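Probable zinc protease PqqL (Escherichia coli, PDB 6OFT) probably acts as a zinc-dependent endopeptidase of the M16 family in the periplasm, and is represented here by its first half. Local coordinates at residues 50-53 / 54-58; 179-183 / 184-188. One frame throughout, in Å; residues are numbered along the deposited sequence.

In the fold
Both contacts are local. Each joins residues three to five apart in one continuous stretch, so neither closes a long loop, and they follow one another without nesting or crossing. Interaction 1 comes first, after strand 31-38, and forms the opening turn of helix 52-59, which carries two predicted zinc ligands, H54 and H58, and the predicted proton acceptor E57. The chain then runs through strands 87-91 and 96-103 and several helices. Interaction 2 follows, where helix 175-180 ends and helix 183-193 begins, before strand 199-205 enters the same sheet as 31-38. The two centres lie about 10 Å apart. F55 and V52 pack on V181, and F55 also on L186, which ties the two helix starts together.

Interaction 1 of 2, residues 50-53 / 54-58; sequences LGVA and HFVEH
V52 and V56 meet one turn apart at the start of helix 52-59. V52 CG1 reaches V56 CG2 at 4.2 Å, a loose apolar touch. V56 CG2 also lies over the carbonyl oxygen V52 O at 3.3 Å, because this branch stands beside its own backbone N while CG1 is anti to it (chi1 163°). The main chain closes the turn. F55 N donates to G51 O, V56 N to V52 O at 2.8 Å, and E57 N to A53 O. The F55 side chain, with CG anti to its N, packs on V131, E134 and I138 of helix 128-144. G51 is the N-cap residue. E45 outside the turn accepts from G51 N and A53 N through its carboxylate. H54, E57 and H58 fit the inverted zinc-binding HxxEH motif of M16 peptidases; the two histidines are predicted zinc ligands and E57 the predicted proton acceptor. H54 CG is anti to the backbone N (chi1 174°), which swings the imidazole out from the helix. A water lies in the plane of this ring at its edge, 2.8 Å from H54 ND1, and donates to G51 O. H58 CD2 sits 3.5 Å above one face of the H54 ring, toward its rim. H58 ND1 is hydrogen-bonded to E134, the third predicted ligand. The bent E57 chain sends OE2 to T91 OG1.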
loop_
_atom_site.group_PDB
_atom_site.type_symbol
_atom_site.label_atom_id
_atom_site.label_comp_id
_atom_site.label_asym_id
_atom_site.label_seq_id
_atom_site.Cartn_x
_atom_site.Cartn_y
_atom_site.Cartn_z
ATOM N N LEU A 50 10.293 3.501 -19.528
ATOM C CA LEU A 50 9.517 2.465 -18.827
ATOM C C LEU A 50 10.388 1.400 -18.123
ATOM O O LEU A 50 10.969 0.523 -18.769
ATOM C CB LEU A 50 8.460 1.833 -19.748
ATOM C CG LEU A 50 7.566 2.846 -20.500
ATOM C CD1 LEU A 50 6.643 2.156 -21.468
ATOM C CD2 LEU A 50 6.815 3.764 -19.556
ATOM N N GLY A 51 10.439 1.509 -16.788
ATOM C CA GLY A 51 11.220 0.637 -15.906
ATOM C C GLY A 51 12.550 1.233 -15.471
ATOM O O GLY A 51 13.364 0.553 -14.836
ATOM N N VAL A 52 12.774 2.512 -15.806
ATOM C CA VAL A 52 14.012 3.236 -15.493
ATOM C C VAL A 52 14.094 3.570 -13.989
ATOM O O VAL A 52 15.186 3.465 -13.430
ATOM C CB VAL A 52 14.236 4.457 -16.435
ATOM C CG1 VAL A 52 15.266 5.432 -15.896
ATOM C CG2 VAL A 52 14.645 3.981 -17.827
ATOM N N ALA A 53 12.966 3.908 -13.323
ATOM C CA ALA A 53 13.001 4.162 -11.875
ATOM C C ALA A 53 13.527 2.921 -11.129
ATOM O O ALA A 53 14.367 3.053 -10.240
ATOM C CB ALA A 53 11.618 4.540 -11.353
ATOM N N HIS A 54 13.063 1.721 -11.545
ATOM C CA HIS A 54 13.431 0.420 -10.968
ATOM C C HIS A 54 14.876 0.050 -11.341
ATOM O O HIS A 54 15.602 -0.499 -10.508
ATOM C CB HIS A 54 12.392 -0.644 -11.383
ATOM C CG HIS A 54 12.716 -2.054 -10.988
ATOM N ND1 HIS A 54 12.946 -3.030 -11.939
ATOM C CD2 HIS A 54 12.822 -2.610 -9.761
ATOM C CE1 HIS A 54 13.199 -4.140 -11.266
ATOM N NE2 HIS A 54 13.146 -3.936 -9.952
ATOM N N PHE A 55 15.292 0.353 -12.587
ATOM C CA PHE A 55 16.660 0.105 -13.066
ATOM C C PHE A 55 17.645 0.981 -12.252
ATOM O O PHE A 55 18.648 0.454 -11.764
ATOM C CB PHE A 55 16.786 0.364 -14.584
ATOM C CG PHE A 55 17.909 -0.344 -15.330
ATOM C CD1 PHE A 55 19.189 -0.430 -14.785
ATOM C CD2 PHE A 55 17.702 -0.856 -16.607
ATOM C CE1 PHE A 55 20.224 -1.075 -15.475
ATOM C CE2 PHE A 55 18.741 -1.492 -17.304
ATOM C CZ PHE A 55 19.997 -1.588 -16.741
ATOM N N VAL A 56 17.313 2.283 -12.035
ATOM C CA VAL A 56 18.130 3.218 -11.228
ATOM C C VAL A 56 18.363 2.649 -9.804
ATOM O O VAL A 56 19.491 2.680 -9.317
ATOM C CB VAL A 56 17.551 4.676 -11.204
ATOM C CG1 VAL A 56 18.143 5.511 -10.065
ATOM C CG2 VAL A 56 17.769 5.377 -12.538
ATOM N N GLU A 57 17.290 2.109 -9.171
ATOM C CA GLU A 57 17.295 1.499 -7.837
ATOM C C GLU A 57 18.342 0.375 -7.728
ATOM O O GLU A 57 19.146 0.378 -6.806
ATOM C CB GLU A 57 15.885 0.993 -7.499
ATOM C CG GLU A 57 15.746 0.374 -6.114
ATOM C CD GLU A 57 15.175 -1.027 -6.182
ATOM O OE1 GLU A 57 15.900 -1.984 -5.842
ATOM O OE2 GLU A 57 14.011 -1.172 -6.612
ATOM N N HIS A 58 18.355 -0.541 -8.704
ATOM C CA HIS A 58 19.335 -1.624 -8.807
ATOM C C HIS A 58 20.769 -1.073 -8.965
ATOM O O HIS A 58 21.705 -1.606 -8.369
ATOM C CB HIS A 58 18.982 -2.532 -10.004
ATOM C CG HIS A 58 17.954 -3.568 -9.679
ATOM N ND1 HIS A 58 18.279 -4.905 -9.632
ATOM C CD2 HIS A 58 16.643 -3.428 -9.369
ATOM C CE1 HIS A 58 17.165 -5.538 -9.306
ATOM N NE2 HIS A 58 16.154 -4.693 -9.135
HETATM O O HOH W 1 12.943 -2.204 -14.604
#

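Interaction 2 of 2, residues 179-183 / 184-188; sequences ATVTP and AQLRQ
T182 holds OG1 between its backbone N and carbonyl carbon (chi1 74°), and Q185 holds CG beside its own N (chi1 -75°). These torsions point OG1 forward to the main-chain N of Q185 and let the Q185 amide reach back to T182 N. Q185 N donates to T182 OG1 at 3.0 Å. In return T182 N donates to Q185 OE1 at 3.0 Å, almost straight at 174°, with the donor a little out of the plane of the amide carbonyl. The Q185 chain is extended beyond CG and passes obliquely across T182, with CG 3.4 Å from T182 OG1. V181 CG2 touches Q185 CB at 3.7 Å and so packs against the root of this chain. With Q185 cut back to an alanine, T182 N is likely to lose its acceptor, and the pair would be left with only the bond from the main-chain N to T182 OG1. Behind the cap, L186 N bonds to T182 O at 3.1 Å and R187 N to P183 O. V181 CG1 meets L186 CD2 at 3.9 Å, the side chains crossing at about a right angle. Both also pack on V52 and F55 of helix 52-59. The R187 chain, bent at chi3, carries NH2 past P183 CB at 4.1 Å, while NH1 bonds to T125 O. The reciprocal bonds of T182 and Q185 make a capping box, with T182 as N-cap and P183 in the first turn of helix 183-193.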
loop_
_atom_site.group_PDB
_atom_site.type_symbol
_atom_site.label_atom_id
_atom_site.label_comp_id
_atom_site.label_asym_id
_atom_site.label_seq_id
_atom_site.Cartn_x
_atom_site.Cartn_y
_atom_site.Cartn_z
ATOM N N ALA A 179 16.779 -3.554 -21.986
ATOM C CA ALA A 179 17.830 -4.001 -22.902
ATOM C C ALA A 179 18.593 -2.873 -23.614
ATOM O O ALA A 179 19.779 -3.047 -23.887
ATOM C CB ALA A 179 17.239 -4.952 -23.943
ATOM N N THR A 180 17.920 -1.732 -23.923
ATOM C CA THR A 180 18.476 -0.630 -24.730
ATOM C C THR A 180 18.827 0.684 -24.002
ATOM O O THR A 180 19.621 1.464 -24.539
ATOM C CB THR A 180 17.518 -0.299 -25.876
ATOM O OG1 THR A 180 16.268 0.111 -25.327
ATOM C CG2 THR A 180 17.322 -1.464 -26.849
ATOM N N VAL A 181 18.226 0.954 -22.829
ATOM C CA VAL A 181 18.474 2.188 -22.060
ATOM C C VAL A 181 19.984 2.385 -21.812
ATOM O O VAL A 181 20.675 1.461 -21.389
ATOM C CB VAL A 181 17.602 2.288 -20.770
ATOM C CG1 VAL A 181 18.038 1.295 -19.695
ATOM C CG2 VAL A 181 17.553 3.713 -20.230
ATOM N N THR A 182 20.499 3.557 -22.181
ATOM C CA THR A 182 21.933 3.833 -22.053
ATOM C C THR A 182 22.288 4.234 -20.627
ATOM O O THR A 182 21.432 4.805 -19.942
ATOM C CB THR A 182 22.397 4.925 -23.054
ATOM O OG1 THR A 182 21.936 6.209 -22.626
ATOM C CG2 THR A 182 21.992 4.638 -24.507
ATOM N N PRO A 183 23.573 4.075 -20.199
ATOM C CA PRO A 183 23.969 4.574 -18.868
ATOM C C PRO A 183 23.718 6.080 -18.715
ATOM O O PRO A 183 23.386 6.518 -17.625
ATOM C CB PRO A 183 25.458 4.236 -18.797
ATOM C CG PRO A 183 25.619 3.076 -19.725
ATOM C CD PRO A 183 24.713 3.419 -20.874
ATOM N N ALA A 184 23.827 6.856 -19.816
ATOM C CA ALA A 184 23.588 8.303 -19.815
ATOM C C ALA A 184 22.105 8.604 -19.571
ATOM O O ALA A 184 21.800 9.548 -18.854
ATOM C CB ALA A 184 24.061 8.929 -21.122
ATOM N N GLN A 185 21.190 7.786 -20.135
ATOM C CA GLN A 185 19.741 7.934 -19.918
ATOM C C GLN A 185 19.345 7.598 -18.460
ATOM O O GLN A 185 18.480 8.261 -17.881
ATOM C CB GLN A 185 18.943 7.092 -20.914
ATOM C CG GLN A 185 18.909 7.687 -22.322
ATOM C CD GLN A 185 18.368 6.740 -23.376
ATOM O OE1 GLN A 185 18.564 5.515 -23.336
ATOM N NE2 GLN A 185 17.687 7.297 -24.363
ATOM N N LEU A 186 19.989 6.580 -17.868
ATOM C CA LEU A 186 19.751 6.196 -16.466
ATOM C C LEU A 186 20.227 7.319 -15.552
ATOM O O LEU A 186 19.536 7.662 -14.595
ATOM C CB LEU A 186 20.496 4.899 -16.114
ATOM C CG LEU A 186 20.039 3.633 -16.803
ATOM C CD1 LEU A 186 20.997 2.510 -16.496
ATOM C CD2 LEU A 186 18.614 3.242 -16.376
ATOM N N ARG A 187 21.393 7.915 -15.889
ATOM C CA ARG A 187 22.026 9.030 -15.182
ATOM C C ARG A 187 21.115 10.249 -15.247
ATOM O O ARG A 187 20.990 10.954 -14.258
ATOM C CB ARG A 187 23.381 9.363 -15.844
ATOM C CG ARG A 187 24.399 10.060 -14.947
ATOM C CD ARG A 187 25.692 10.426 -15.687
ATOM N NE ARG A 187 26.155 9.360 -16.586
ATOM C CZ ARG A 187 27.020 8.406 -16.251
ATOM N NH1 ARG A 187 27.564 8.387 -15.040
ATOM N NH2 ARG A 187 27.363 7.474 -17.133
ATOM N N GLN A 188 20.485 10.502 -16.414
ATOM C CA GLN A 188 19.579 11.634 -16.617
ATOM C C GLN A 188 18.363 11.566 -15.667
ATOM O O GLN A 188 18.046 12.570 -15.024
ATOM C CB GLN A 188 19.153 11.694 -18.093
ATOM C CG GLN A 188 18.332 12.916 -18.496
ATOM C CD GLN A 188 18.162 13.064 -20.003
ATOM O OE1 GLN A 188 17.887 14.160 -20.508
ATOM N NE2 GLN A 188 18.319 11.978 -20.765
#